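Local coordinates for Ice-binding protein 1 (Shewanella frigidimarina, PDB 6BG8), which adsorbs its bacterium onto ice, inhibits ice-crystal growth and lowers the freezing point of aqueous solutions below their melting point, represented here by its C-terminal ice-binding domain, at residues V11-M16 / L64-D69; Q40-Y45 / G55-L60; G218-V223 / V227-N232. All blocks are in the same frame, centred on the assembly; numbering follows the deposited sequence.

Contact 1 (V11-M16 / L64-D69)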
ATOM      1  N   VAL A  11      -6.784   9.377  -1.476  1.00  6.27           N
ATOM      2  CA  VAL A  11      -5.616   8.531  -1.715  1.00  6.83           C
ATOM      3  C   VAL A  11      -5.979   7.177  -2.303  1.00 10.05           C
ATOM      4  O   VAL A  11      -5.072   6.393  -2.612  1.00  8.30           O
ATOM      5  CB  VAL A  11      -4.756   8.358  -0.443  1.00  7.68           C
ATOM      6  CG1 VAL A  11      -4.492   9.723   0.210  1.00 11.83           C
ATOM      7  CG2 VAL A  11      -5.374   7.369   0.534  1.00  8.41           C
ATOM      8  N   ALA A  12      -7.273   6.884  -2.493  1.00  8.43           N
ATOM      9  CA  ALA A  12      -7.665   5.691  -3.243  1.00 11.76           C
ATOM     10  C   ALA A  12      -7.069   5.678  -4.647  1.00  7.69           C
ATOM     11  O   ALA A  12      -6.873   4.606  -5.227  1.00 10.70           O
ATOM     12  CB  ALA A  12      -9.186   5.596  -3.329  1.00 10.15           C
ATOM     13  N   ARG A  13      -6.766   6.854  -5.203  1.00  9.02           N
ATOM     14  CA  ARG A  13      -6.230   6.935  -6.559  1.00  8.36           C
ATOM     15  C   ARG A  13      -4.796   6.438  -6.661  1.00  7.30           C
ATOM     16  O   ARG A  13      -4.323   6.181  -7.773  1.00  8.65           O
ATOM     17  CB  ARG A  13      -6.269   8.381  -7.054  1.00  7.46           C
ATOM     18  CG  ARG A  13      -5.332   9.289  -6.278  1.00  8.07           C
ATOM     19  CD  ARG A  13      -5.587  10.747  -6.602  1.00 10.02           C
ATOM     20  NE  ARG A  13      -5.298  10.982  -8.010  1.00  8.04           N
ATOM     21  CZ  ARG A  13      -5.962  11.818  -8.797  1.00 11.91           C
ATOM     22  NH1 ARG A  13      -6.967  12.537  -8.317  1.00  9.99           N
ATOM     23  NH2 ARG A  13      -5.614  11.927 -10.073  1.00 10.47           N
ATOM     24  N   PHE A  14      -4.077   6.340  -5.552  1.00  7.54           N
ATOM     25  CA  PHE A  14      -2.649   6.049  -5.613  1.00  7.67           C
ATOM     26  C   PHE A  14      -2.390   4.551  -5.579  1.00 12.07           C
ATOM     27  O   PHE A  14      -2.990   3.823  -4.778  1.00  8.65           O
ATOM     28  CB  PHE A  14      -1.903   6.711  -4.456  1.00  8.80           C
ATOM     29  CG  PHE A  14      -1.874   8.204  -4.532  1.00  7.14           C
ATOM     30  CD1 PHE A  14      -0.983   8.859  -5.383  1.00  7.76           C
ATOM     31  CD2 PHE A  14      -2.731   8.964  -3.745  1.00  8.85           C
ATOM     32  CE1 PHE A  14      -0.953  10.252  -5.443  1.00  8.67           C
ATOM     33  CE2 PHE A  14      -2.712  10.349  -3.803  1.00  7.92           C
ATOM     34  CZ  PHE A  14      -1.823  10.998  -4.655  1.00  6.53           C
ATOM     35  N   ALA A  15      -1.495   4.102  -6.460  1.00  7.87           N
ATOM     36  CA  ALA A  15      -0.811   2.830  -6.262  1.00  4.35           C
ATOM     37  C   ALA A  15       0.262   2.958  -5.185  1.00  6.62           C
ATOM     38  O   ALA A  15       0.460   2.044  -4.377  1.00  8.51           O
ATOM     39  CB  ALA A  15      -0.191   2.368  -7.586  1.00  7.05           C
ATOM     40  N   MET A  16       0.965   4.091  -5.155  1.00  6.65           N
ATOM     41  CA  MET A  16       2.027   4.312  -4.188  1.00  8.20           C
ATOM     42  C   MET A  16       2.020   5.767  -3.758  1.00  6.59           C
ATOM     43  O   MET A  16       1.863   6.669  -4.585  1.00  6.99           O
ATOM     44  CB  MET A  16       3.397   3.951  -4.767  1.00  9.35           C
ATOM     45  CG  MET A  16       3.471   2.535  -5.302  1.00  9.09           C
ATOM     46  SD  MET A  16       5.121   2.056  -5.858  1.00 15.29           S
ATOM     47  CE  MET A  16       5.541   3.345  -6.997  1.00 19.53           C
ATOM     48  N   LEU A  64      -0.327   8.650 -13.175  1.00  6.53           N
ATOM     49  CA  LEU A  64       0.628   9.746 -13.254  1.00  9.26           C
ATOM     50  C   LEU A  64       1.310   9.912 -11.904  1.00  8.81           C
ATOM     51  O   LEU A  64       0.800   9.476 -10.868  1.00  8.05           O
ATOM     52  CB  LEU A  64      -0.050  11.067 -13.663  1.00 11.07           C
ATOM     53  CG  LEU A  64      -0.708  11.093 -15.044  1.00 12.88           C
ATOM     54  CD1 LEU A  64      -1.603  12.322 -15.180  1.00 13.72           C
ATOM     55  CD2 LEU A  64       0.362  11.073 -16.128  1.00 10.48           C
ATOM     56  N   SER A  65       2.470  10.562 -11.921  1.00  7.92           N
ATOM     57  CA  SER A  65       3.180  10.911 -10.701  1.00  7.56           C
ATOM     58  C   SER A  65       2.964  12.379 -10.350  1.00  9.50           C
ATOM     59  O   SER A  65       2.734  13.223 -11.220  1.00  7.25           O
ATOM     60  CB  SER A  65       4.676  10.631 -10.837  1.00  4.90           C
ATOM     61  OG  SER A  65       5.244  11.455 -11.842  1.00  8.28           O
ATOM     62  N   TYR A  66       3.041  12.675  -9.052  1.00  6.76           N
ATOM     63  CA  TYR A  66       2.678  13.975  -8.512  1.00  7.42           C
ATOM     64  C   TYR A  66       3.650  14.383  -7.422  1.00  4.88           C
ATOM     65  O   TYR A  66       4.067  13.548  -6.612  1.00  8.12           O
ATOM     66  CB  TYR A  66       1.261  13.951  -7.923  1.00  6.57           C
ATOM     67  CG  TYR A  66       0.193  13.744  -8.956  1.00  7.22           C
ATOM     68  CD1 TYR A  66      -0.215  14.788  -9.781  1.00  8.71           C
ATOM     69  CD2 TYR A  66      -0.406  12.495  -9.119  1.00  5.20           C
ATOM     70  CE1 TYR A  66      -1.189  14.593 -10.747  1.00  7.78           C
ATOM     71  CE2 TYR A  66      -1.384  12.296 -10.073  1.00  7.23           C
ATOM     72  CZ  TYR A  66      -1.776  13.345 -10.877  1.00 10.55           C
ATOM     73  OH  TYR A  66      -2.752  13.147 -11.826  1.00  9.14           O
ATOM     74  N   ALA A  67       4.001  15.670  -7.409  1.00  6.21           N
ATOM     75  CA  ALA A  67       4.717  16.286  -6.302  1.00  7.73           C
ATOM     76  C   ALA A  67       4.270  17.736  -6.194  1.00 10.23           C
ATOM     77  O   ALA A  67       3.782  18.327  -7.156  1.00  7.22           O
ATOM     78  CB  ALA A  67       6.237  16.200  -6.476  1.00  8.18           C
ATOM     79  N   GLY A  68       4.419  18.300  -4.995  1.00  8.33           N
ATOM     80  CA  GLY A  68       3.856  19.616  -4.731  1.00  7.88           C
ATOM     81  C   GLY A  68       4.552  20.758  -5.444  1.00  8.72           C
ATOM     82  O   GLY A  68       3.959  21.836  -5.585  1.00 11.66           O
ATOM     83  N   ASP A  69       5.790  20.559  -5.883  1.00  7.44           N
ATOM     84  CA  ASP A  69       6.468  21.583  -6.669  1.00 10.16           C
ATOM     85  C   ASP A  69       6.085  21.542  -8.146  1.00  9.96           C
ATOM     86  O   ASP A  69       6.540  22.406  -8.903  1.00 10.47           O
ATOM     87  CB  ASP A  69       7.991  21.444  -6.526  1.00 10.44           C
ATOM     88  CG  ASP A  69       8.520  20.180  -7.171  1.00 10.50           C
ATOM     89  OD1 ASP A  69       7.975  19.096  -6.857  1.00 10.27           O
ATOM     90  OD2 ASP A  69       9.464  20.262  -7.997  1.00  8.60           O
TER
HETATM   91  O   HOH W   1      -3.670  10.695 -12.526  1.00 14.94           O
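Two torsions of Arg13 steer its charged end toward Tyr66: CG is tucked between the backbone N and the carbonyl carbon (chi1 66°), and the otherwise extended chain kinks at chi3. Tyr66 answers with CG beside its own backbone N (chi1 -66°), which sends the ring out from its short strand toward the arginine. The two side chains cross nearly at right angles, with guanidinium and ring planes 84° apart, so they do not stack. NH2 of Arg13 comes within 3.6 Å of Tyr66 OH, and the pair is not hydrogen-bonded. A water lies between them, firmly placed only on the tyrosine side. It sits 2.7 Å from Tyr66 OH, at the edge of the phenol, and accepts a weak, long bond from Arg13 NH2 at 3.4 Å, in the guanidinium plane. A phenol suits this place because its hydroxyl can meet the water while its ring carbons remain among apolar neighbours.

In the beta-solenoid typical of this ice-binding family, 11-16 runs from a 3-10 turn into strand 14-18, and strand 65-66 lies two strands away, across strand 34-37. The backbones are therefore well separated, 9.1 Å between Phe14 CA and Leu64 CA at their nearest, and long side chains must span the gap. Asp34 of the intervening strand serves both segments, forming a salt bridge with Arg13 NE and accepting a bond from Leu64 N; Glu10 pairs with Arg13 NH1.

Apart from the water, Phe14 CE1 approaches Tyr66 CD2 at 4.3 Å, an oblique apolar touch. The aliphatic part of Arg13 also contributes here: its CG lies 3.6 Å above the Phe14 ring plane, toward the rim. Phe87 of helix 84-103 packs on Phe14 and meets the Tyr66 ring edge-to-face.

Contact 2 (Q40-Y45 / G55-L60)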
ATOM      1  N   GLN A  40       8.098  16.381  -0.076  1.00  7.69           N
ATOM      2  CA  GLN A  40       9.343  16.760  -0.740  1.00  7.27           C
ATOM      3  C   GLN A  40       9.052  16.997  -2.218  1.00  7.06           C
ATOM      4  O   GLN A  40       8.003  16.614  -2.736  1.00  7.79           O
ATOM      5  CB  GLN A  40      10.441  15.698  -0.590  1.00  7.67           C
ATOM      6  CG  GLN A  40      10.870  15.371   0.842  1.00  6.98           C
ATOM      7  CD  GLN A  40      11.718  16.463   1.502  1.00 13.17           C
ATOM      8  OE1 GLN A  40      12.000  17.497   0.900  1.00  7.48           O
ATOM      9  NE2 GLN A  40      12.120  16.229   2.750  1.00  8.47           N
ATOM     10  N   ALA A  41      10.002  17.642  -2.894  1.00  7.11           N
ATOM     11  CA  ALA A  41       9.854  17.960  -4.311  1.00 10.07           C
ATOM     12  C   ALA A  41      10.019  16.711  -5.188  1.00  8.69           C
ATOM     13  O   ALA A  41      10.463  15.654  -4.744  1.00  7.69           O
ATOM     14  CB  ALA A  41      10.872  19.021  -4.726  1.00  7.62           C
ATOM     15  N   ARG A  42       9.643  16.866  -6.465  1.00  7.42           N
ATOM     16  CA  ARG A  42       9.763  15.817  -7.476  1.00  9.24           C
ATOM     17  C   ARG A  42      11.172  15.237  -7.564  1.00  7.36           C
ATOM     18  O   ARG A  42      11.341  14.101  -8.017  1.00  8.79           O
ATOM     19  CB  ARG A  42       9.340  16.390  -8.841  1.00 10.05           C
ATOM     20  CG  ARG A  42       9.639  15.509 -10.049  1.00  7.19           C
ATOM     21  CD  ARG A  42       8.832  15.951 -11.260  1.00  7.97           C
ATOM     22  NE  ARG A  42       7.404  15.737 -11.067  1.00  4.94           N
ATOM     23  CZ  ARG A  42       6.780  14.579 -11.267  1.00  5.57           C
ATOM     24  NH1 ARG A  42       5.470  14.501 -11.058  1.00  6.42           N
ATOM     25  NH2 ARG A  42       7.457  13.506 -11.684  1.00  8.95           N
ATOM     26  N   SER A  43      12.187  15.994  -7.147  1.00  9.89           N
ATOM     27  CA  SER A  43      13.551  15.477  -7.154  1.00  8.75           C
ATOM     28  C   SER A  43      13.716  14.267  -6.241  1.00  9.38           C
ATOM     29  O   SER A  43      14.706  13.534  -6.361  1.00  8.84           O
ATOM     30  CB  SER A  43      14.523  16.583  -6.746  1.00 10.76           C
ATOM     31  OG  SER A  43      14.226  17.063  -5.451  1.00 12.19           O
ATOM     32  N   TYR A  44      12.766  14.015  -5.350  1.00  8.45           N
ATOM     33  CA  TYR A  44      12.868  12.869  -4.463  1.00  7.41           C
ATOM     34  C   TYR A  44      12.320  11.587  -5.083  1.00  7.21           C
ATOM     35  O   TYR A  44      12.373  10.541  -4.433  1.00  9.84           O
ATOM     36  CB  TYR A  44      12.169  13.179  -3.127  1.00  7.95           C
ATOM     37  CG  TYR A  44      13.078  13.908  -2.157  1.00  7.75           C
ATOM     38  CD1 TYR A  44      13.426  15.235  -2.360  1.00 11.09           C
ATOM     39  CD2 TYR A  44      13.613  13.254  -1.052  1.00 10.29           C
ATOM     40  CE1 TYR A  44      14.269  15.899  -1.465  1.00  8.35           C
ATOM     41  CE2 TYR A  44      14.452  13.903  -0.163  1.00 11.90           C
ATOM     42  CZ  TYR A  44      14.777  15.229  -0.376  1.00 12.02           C
ATOM     43  OH  TYR A  44      15.617  15.871   0.503  1.00 15.14           O
ATOM     44  N   TYR A  45      11.794  11.641  -6.312  1.00  7.77           N
ATOM     45  CA  TYR A  45      11.619  10.438  -7.118  1.00  8.81           C
ATOM     46  C   TYR A  45      12.982   9.995  -7.632  1.00 11.76           C
ATOM     47  O   TYR A  45      13.745  10.814  -8.153  1.00  9.12           O
ATOM     48  CB  TYR A  45      10.694  10.705  -8.309  1.00  8.06           C
ATOM     49  CG  TYR A  45       9.221  10.797  -7.998  1.00  7.95           C
ATOM     50  CD1 TYR A  45       8.492   9.662  -7.638  1.00  8.43           C
ATOM     51  CD2 TYR A  45       8.547  12.006  -8.093  1.00  8.24           C
ATOM     52  CE1 TYR A  45       7.125   9.741  -7.366  1.00  7.43           C
ATOM     53  CE2 TYR A  45       7.180  12.094  -7.819  1.00  8.85           C
ATOM     54  CZ  TYR A  45       6.477  10.957  -7.460  1.00  6.79           C
ATOM     55  OH  TYR A  45       5.124  11.040  -7.188  1.00  6.97           O
ATOM     56  N   GLY A  55       4.407  14.347 -15.883  1.00  9.26           N
ATOM     57  CA  GLY A  55       3.861  13.498 -14.857  1.00 10.28           C
ATOM     58  C   GLY A  55       3.953  12.022 -15.176  1.00  9.03           C
ATOM     59  O   GLY A  55       3.919  11.199 -14.254  1.00 10.00           O
ATOM     60  N   GLU A  56       4.081  11.670 -16.455  1.00  8.83           N
ATOM     61  CA  GLU A  56       4.217  10.277 -16.848  1.00 10.04           C
ATOM     62  C   GLU A  56       5.602   9.745 -16.505  1.00  7.81           C
ATOM     63  O   GLU A  56       6.605  10.462 -16.567  1.00  8.83           O
ATOM     64  CB  GLU A  56       3.971  10.110 -18.350  1.00  8.31           C
ATOM     65  CG  GLU A  56       2.536  10.306 -18.761  1.00 11.81           C
ATOM     66  CD  GLU A  56       2.327  10.138 -20.252  1.00 17.60           C
ATOM     67  OE1 GLU A  56       3.264  10.423 -21.025  1.00 15.16           O
ATOM     68  OE2 GLU A  56       1.222   9.722 -20.650  1.00 25.12           O
ATOM     69  N   PHE A  57       5.640   8.470 -16.135  1.00  5.76           N
ATOM     70  CA  PHE A  57       6.863   7.692 -16.053  1.00  6.02           C
ATOM     71  C   PHE A  57       6.714   6.506 -16.992  1.00  7.04           C
ATOM     72  O   PHE A  57       5.626   5.931 -17.091  1.00  8.56           O
ATOM     73  CB  PHE A  57       7.123   7.169 -14.635  1.00 10.25           C
ATOM     74  CG  PHE A  57       7.586   8.210 -13.646  1.00  9.14           C
ATOM     75  CD1 PHE A  57       8.399   9.268 -14.028  1.00  8.82           C
ATOM     76  CD2 PHE A  57       7.235   8.091 -12.306  1.00 11.49           C
ATOM     77  CE1 PHE A  57       8.825  10.208 -13.087  1.00 10.44           C
ATOM     78  CE2 PHE A  57       7.659   9.017 -11.363  1.00 11.48           C
ATOM     79  CZ  PHE A  57       8.447  10.078 -11.745  1.00  6.85           C
ATOM     80  N   ASP A  58       7.807   6.123 -17.664  1.00  9.12           N
ATOM     81  CA  ASP A  58       7.744   4.962 -18.550  1.00  7.96           C
ATOM     82  C   ASP A  58       7.391   3.691 -17.786  1.00  6.95           C
ATOM     83  O   ASP A  58       6.799   2.767 -18.354  1.00  8.81           O
ATOM     84  CB  ASP A  58       9.076   4.776 -19.280  1.00 10.45           C
ATOM     85  CG  ASP A  58       9.270   5.761 -20.405  1.00  9.18           C
ATOM     86  OD1 ASP A  58       8.326   6.501 -20.734  1.00 11.01           O
ATOM     87  OD2 ASP A  58      10.383   5.794 -20.963  1.00 11.05           O
ATOM     88  N   GLU A  59       7.750   3.632 -16.504  1.00  6.95           N
ATOM     89  CA  GLU A  59       7.496   2.493 -15.629  1.00 12.94           C
ATOM     90  C   GLU A  59       6.052   2.407 -15.165  1.00 11.04           C
ATOM     91  O   GLU A  59       5.686   1.430 -14.498  1.00 11.04           O
ATOM     92  CB  GLU A  59       8.406   2.576 -14.401  1.00  8.53           C
ATOM     93  CG  GLU A  59       9.896   2.444 -14.718  1.00 11.00           C
ATOM     94  CD  GLU A  59      10.520   3.725 -15.270  1.00 11.27           C
ATOM     95  OE1 GLU A  59       9.913   4.801 -15.114  1.00  9.68           O
ATOM     96  OE2 GLU A  59      11.624   3.650 -15.860  1.00 10.23           O
ATOM     97  N   LEU A  60       5.234   3.395 -15.501  1.00  6.75           N
ATOM     98  CA  LEU A  60       3.916   3.570 -14.906  1.00  6.75           C
ATOM     99  C   LEU A  60       2.881   3.659 -16.017  1.00  7.67           C
ATOM    100  O   LEU A  60       2.965   4.536 -16.879  1.00  8.93           O
ATOM    101  CB  LEU A  60       3.888   4.831 -14.035  1.00  8.22           C
ATOM    102  CG  LEU A  60       2.549   5.271 -13.453  1.00  8.53           C
ATOM    103  CD1 LEU A  60       2.046   4.210 -12.495  1.00  9.79           C
ATOM    104  CD2 LEU A  60       2.718   6.614 -12.732  1.00  8.30           C
TER
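Arg42 and Gly55 share a polar partner in Ser65 OG, which is hydrogen-bonded both to Arg42 NH2 and to the carbonyl O of Gly55, drawing the two loops together. Arg42 NH1 passes 4.2 Å from Gly55 CA. Glycine fits here because at its positive phi (100°) a CB would press on the preceding carbonyl oxygen. Asp70 completes the arginine's polar setting through a salt bridge to NE.

Phe57 slots in alongside. Its CZ lies 3.6 Å from Arg42 NH2; with the planes 63° apart, the phenylalanine rim meets the edge of the guanidinium and does not lie over its face. Against Tyr45 the same ring forms a T-shaped pair: the Phe57 edge points into the tyrosine face, CE2 lying 3.9 Å from Tyr45 CD1, with centroids 5.3 Å apart and planes at 77°. The Tyr45 hydroxyl is hydrogen-bonded to the carbonyl O of Tyr66. The loops belong to the end coil of the solenoid, strand 45-46 being outermost in its sheet, and Tyr45 and Phe57 both pack on Leu35 of the adjoining strand 34-37.

With no direct hydrogen bond between the segments, their union rests on ring packing and a shared serine; the arginine's charge is probably balanced mainly by Asp70.

Contact 3 (G218-V223 / V227-N232)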
ATOM      1  N   GLY A 218      -2.381  -4.158  -4.872  1.00  6.82           N
ATOM      2  CA  GLY A 218      -2.906  -3.430  -3.731  1.00  6.49           C
ATOM      3  C   GLY A 218      -2.487  -1.985  -3.780  1.00  7.85           C
ATOM      4  O   GLY A 218      -2.659  -1.337  -4.812  1.00  8.63           O
ATOM      5  N   ARG A 219      -1.939  -1.478  -2.681  1.00  5.12           N
ATOM      6  CA  ARG A 219      -1.435  -0.109  -2.604  1.00  7.77           C
ATOM      7  C   ARG A 219      -0.287  -0.076  -1.606  1.00  7.19           C
ATOM      8  O   ARG A 219      -0.262  -0.859  -0.657  1.00  7.24           O
ATOM      9  CB  ARG A 219      -2.521   0.874  -2.155  1.00  9.10           C
ATOM     10  CG  ARG A 219      -3.652   1.107  -3.137  1.00  9.82           C
ATOM     11  CD  ARG A 219      -4.627   2.137  -2.578  1.00  7.89           C
ATOM     12  NE  ARG A 219      -5.722   2.419  -3.499  1.00  8.50           N
ATOM     13  CZ  ARG A 219      -6.802   1.656  -3.622  1.00 12.90           C
ATOM     14  NH1 ARG A 219      -6.938   0.565  -2.878  1.00 14.47           N
ATOM     15  NH2 ARG A 219      -7.760   1.998  -4.471  1.00 15.05           N
ATOM     16  N   LEU A 220       0.650   0.856  -1.803  1.00  5.55           N
ATOM     17  CA  LEU A 220       1.812   0.994  -0.919  1.00  7.06           C
ATOM     18  C   LEU A 220       1.895   2.426  -0.399  1.00  6.45           C
ATOM     19  O   LEU A 220       2.202   3.342  -1.163  1.00  8.44           O
ATOM     20  CB  LEU A 220       3.094   0.611  -1.657  1.00  9.22           C
ATOM     21  CG  LEU A 220       3.074  -0.813  -2.227  1.00  7.38           C
ATOM     22  CD1 LEU A 220       4.287  -1.068  -3.103  1.00  9.25           C
ATOM     23  CD2 LEU A 220       2.983  -1.846  -1.092  1.00  7.50           C
ATOM     24  N   PHE A 221       1.640   2.614   0.900  1.00  5.33           N
ATOM     25  CA  PHE A 221       1.665   3.921   1.549  1.00  7.10           C
ATOM     26  C   PHE A 221       2.754   3.941   2.613  1.00  8.22           C
ATOM     27  O   PHE A 221       2.798   3.054   3.473  1.00  6.82           O
ATOM     28  CB  PHE A 221       0.323   4.254   2.230  1.00  8.48           C
ATOM     29  CG  PHE A 221      -0.848   4.363   1.289  1.00 12.45           C
ATOM     30  CD1 PHE A 221      -1.055   5.513   0.551  1.00 20.40           C
ATOM     31  CD2 PHE A 221      -1.774   3.333   1.188  1.00 11.33           C
ATOM     32  CE1 PHE A 221      -2.142   5.619  -0.303  1.00 17.94           C
ATOM     33  CE2 PHE A 221      -2.861   3.433   0.330  1.00 15.76           C
ATOM     34  CZ  PHE A 221      -3.046   4.581  -0.413  1.00 12.72           C
ATOM     35  N   ALA A 222       3.602   4.972   2.585  1.00  6.26           N
ATOM     36  CA  ALA A 222       4.554   5.237   3.660  1.00  7.27           C
ATOM     37  C   ALA A 222       4.183   6.587   4.264  1.00  6.97           C
ATOM     38  O   ALA A 222       4.363   7.626   3.622  1.00  6.89           O
ATOM     39  CB  ALA A 222       5.994   5.218   3.142  1.00  7.72           C
ATOM     40  N   VAL A 223       3.641   6.575   5.485  1.00  5.82           N
ATOM     41  CA  VAL A 223       3.035   7.790   6.028  1.00  5.93           C
ATOM     42  C   VAL A 223       4.086   8.859   6.302  1.00  7.89           C
ATOM     43  O   VAL A 223       3.853  10.045   6.042  1.00  8.37           O
ATOM     44  CB  VAL A 223       2.214   7.469   7.289  1.00  6.81           C
ATOM     45  CG1 VAL A 223       1.629   8.760   7.875  1.00  9.91           C
ATOM     46  CG2 VAL A 223       1.097   6.475   6.959  1.00  9.64           C
ATOM     47  N   VAL A 227       8.652   4.850   0.060  1.00  7.42           N
ATOM     48  CA  VAL A 227       8.375   3.560  -0.559  1.00  5.43           C
ATOM     49  C   VAL A 227       9.523   3.257  -1.508  1.00  9.91           C
ATOM     50  O   VAL A 227       9.824   4.061  -2.397  1.00  6.11           O
ATOM     51  CB  VAL A 227       7.040   3.553  -1.318  1.00  6.01           C
ATOM     52  CG1 VAL A 227       6.830   2.193  -1.976  1.00  6.14           C
ATOM     53  CG2 VAL A 227       5.867   3.885  -0.398  1.00  7.00           C
ATOM     54  N   THR A 228      10.164   2.107  -1.336  1.00  7.20           N
ATOM     55  CA  THR A 228      11.241   1.706  -2.235  1.00  9.18           C
ATOM     56  C   THR A 228      10.864   0.417  -2.947  1.00  6.63           C
ATOM     57  O   THR A 228      10.320  -0.503  -2.334  1.00  8.53           O
ATOM     58  CB  THR A 228      12.585   1.528  -1.499  1.00  7.87           C
ATOM     59  OG1 THR A 228      12.553   0.355  -0.671  1.00  7.83           O
ATOM     60  CG2 THR A 228      12.890   2.752  -0.661  1.00  8.31           C
ATOM     61  N   LEU A 229      11.139   0.383  -4.250  1.00  5.28           N
ATOM     62  CA  LEU A 229      10.938  -0.773  -5.109  1.00  7.36           C
ATOM     63  C   LEU A 229      12.270  -1.294  -5.623  1.00  9.14           C
ATOM     64  O   LEU A 229      13.215  -0.533  -5.838  1.00  8.93           O
ATOM     65  CB  LEU A 229      10.071  -0.438  -6.322  1.00  7.10           C
ATOM     66  CG  LEU A 229       8.700   0.182  -6.112  1.00  5.78           C
ATOM     67  CD1 LEU A 229       7.997   0.214  -7.461  1.00 11.17           C
ATOM     68  CD2 LEU A 229       7.920  -0.648  -5.090  1.00  6.13           C
ATOM     69  N   ASP A 230      12.316  -2.598  -5.850  1.00  8.23           N
ATOM     70  CA  ASP A 230      13.439  -3.264  -6.502  1.00  8.00           C
ATOM     71  C   ASP A 230      12.825  -4.192  -7.555  1.00  6.74           C
ATOM     72  O   ASP A 230      12.451  -5.329  -7.250  1.00  7.85           O
ATOM     73  CB  ASP A 230      14.296  -4.003  -5.479  1.00  6.14           C
ATOM     74  CG  ASP A 230      15.537  -4.638  -6.091  1.00  7.66           C
ATOM     75  OD1 ASP A 230      15.737  -4.537  -7.327  1.00  9.01           O
ATOM     76  OD2 ASP A 230      16.314  -5.238  -5.322  1.00 10.68           O
ATOM     77  N   ALA A 231      12.691  -3.687  -8.783  1.00  6.34           N
ATOM     78  CA  ALA A 231      12.220  -4.479  -9.922  1.00  9.21           C
ATOM     79  C   ALA A 231      10.901  -5.194  -9.618  1.00  8.00           C
ATOM     80  O   ALA A 231      10.794  -6.419  -9.693  1.00  8.03           O
ATOM     81  CB  ALA A 231      13.291  -5.491 -10.352  1.00  7.27           C
ATOM     82  N   ASN A 232       9.878  -4.406  -9.285  1.00  6.30           N
ATOM     83  CA  ASN A 232       8.604  -4.960  -8.854  1.00  6.55           C
ATOM     84  C   ASN A 232       7.504  -4.666  -9.858  1.00  9.23           C
ATOM     85  O   ASN A 232       7.476  -3.607 -10.483  1.00  8.22           O
ATOM     86  CB  ASN A 232       8.180  -4.390  -7.502  1.00  6.66           C
ATOM     87  CG  ASN A 232       9.230  -4.575  -6.448  1.00 10.69           C
ATOM     88  OD1 ASN A 232       9.728  -3.606  -5.876  1.00  8.05           O
ATOM     89  ND2 ASN A 232       9.593  -5.828  -6.194  1.00  5.93           N
TER
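Val227 packs tightly against Ala222 and Leu220, whereas Thr228 on the outer side of the strand, and Asp230 just after it, are partly exposed. The closest side-chain approach is Ala222 CB to Val227 CG2, at 3.8 Å, where the small alanine admits the valine branch. Ala222 CA and Val227 CA, 5.9 Å apart, are the nearest alpha carbons of the two segments. The same CG2 lies 3.8 Å from the carbonyl O of Leu220. With CG1 anti to the valine's backbone N (chi1 178°), the other methyl is directed onto Leu220 CB, 4.1 Å away; a beta-branched residue can thus fill both sites from one short stem.

Farther from the turn the faces diverge, and longer side chains are needed. Leu220 CD1 touches Leu229 CD2 at 4.2 Å, methyl against methyl. The strands' closest axial approach is 8.0 Å and their directions differ by 132°, a wedge between two solenoid faces closed by apolar groups without a hydrogen bond across it.

After Leu229 polar groups take over. Asn232 OD1 accepts the backbone N-H of Asp230 at 2.8 Å, with the donor 42° out of the carbonyl plane, and the buried amide's ND2 is satisfied by the carbonyls of Arg211 and Ala214. Asp230 OD2 is hydrogen-bonded to the hydroxyl of Thr212, probably an ice-binding residue, so this turn borders the probable ice-binding surface.

Alternation along strand 219-222 sorts its residues: Leu220 and Ala222 face the interior, and Phe221 points away, stacking on Phe203. This strand runs between parallel strands 14-18 and 197-204 on one face of the solenoid, and strand 226-229 lies between 21-24 and 208-210 on another.

From the N terminus, the chain enters the first solenoid strand within 11-16. Contact 2 closes first, bringing 55-60 back to 40-45 and joining the loops on either side of strand 45-46 in the end coil; contact 1 closes next, when 64-69 returns to 11-16, so the first loop lies wholly within the second. The two touch, with Asp69 receiving the backbone N-H of Arg42. Contact 3 comes much later and in series, where the chain rounds a corner of the solenoid from strand 219-222 to strand 226-229. It nevertheless meets contact 1, since the backbone N of Leu220 bonds to Ala15 O. Contacts 2 and 3 stay apart, nearest atoms about 7 Å, and contact 1 connects them.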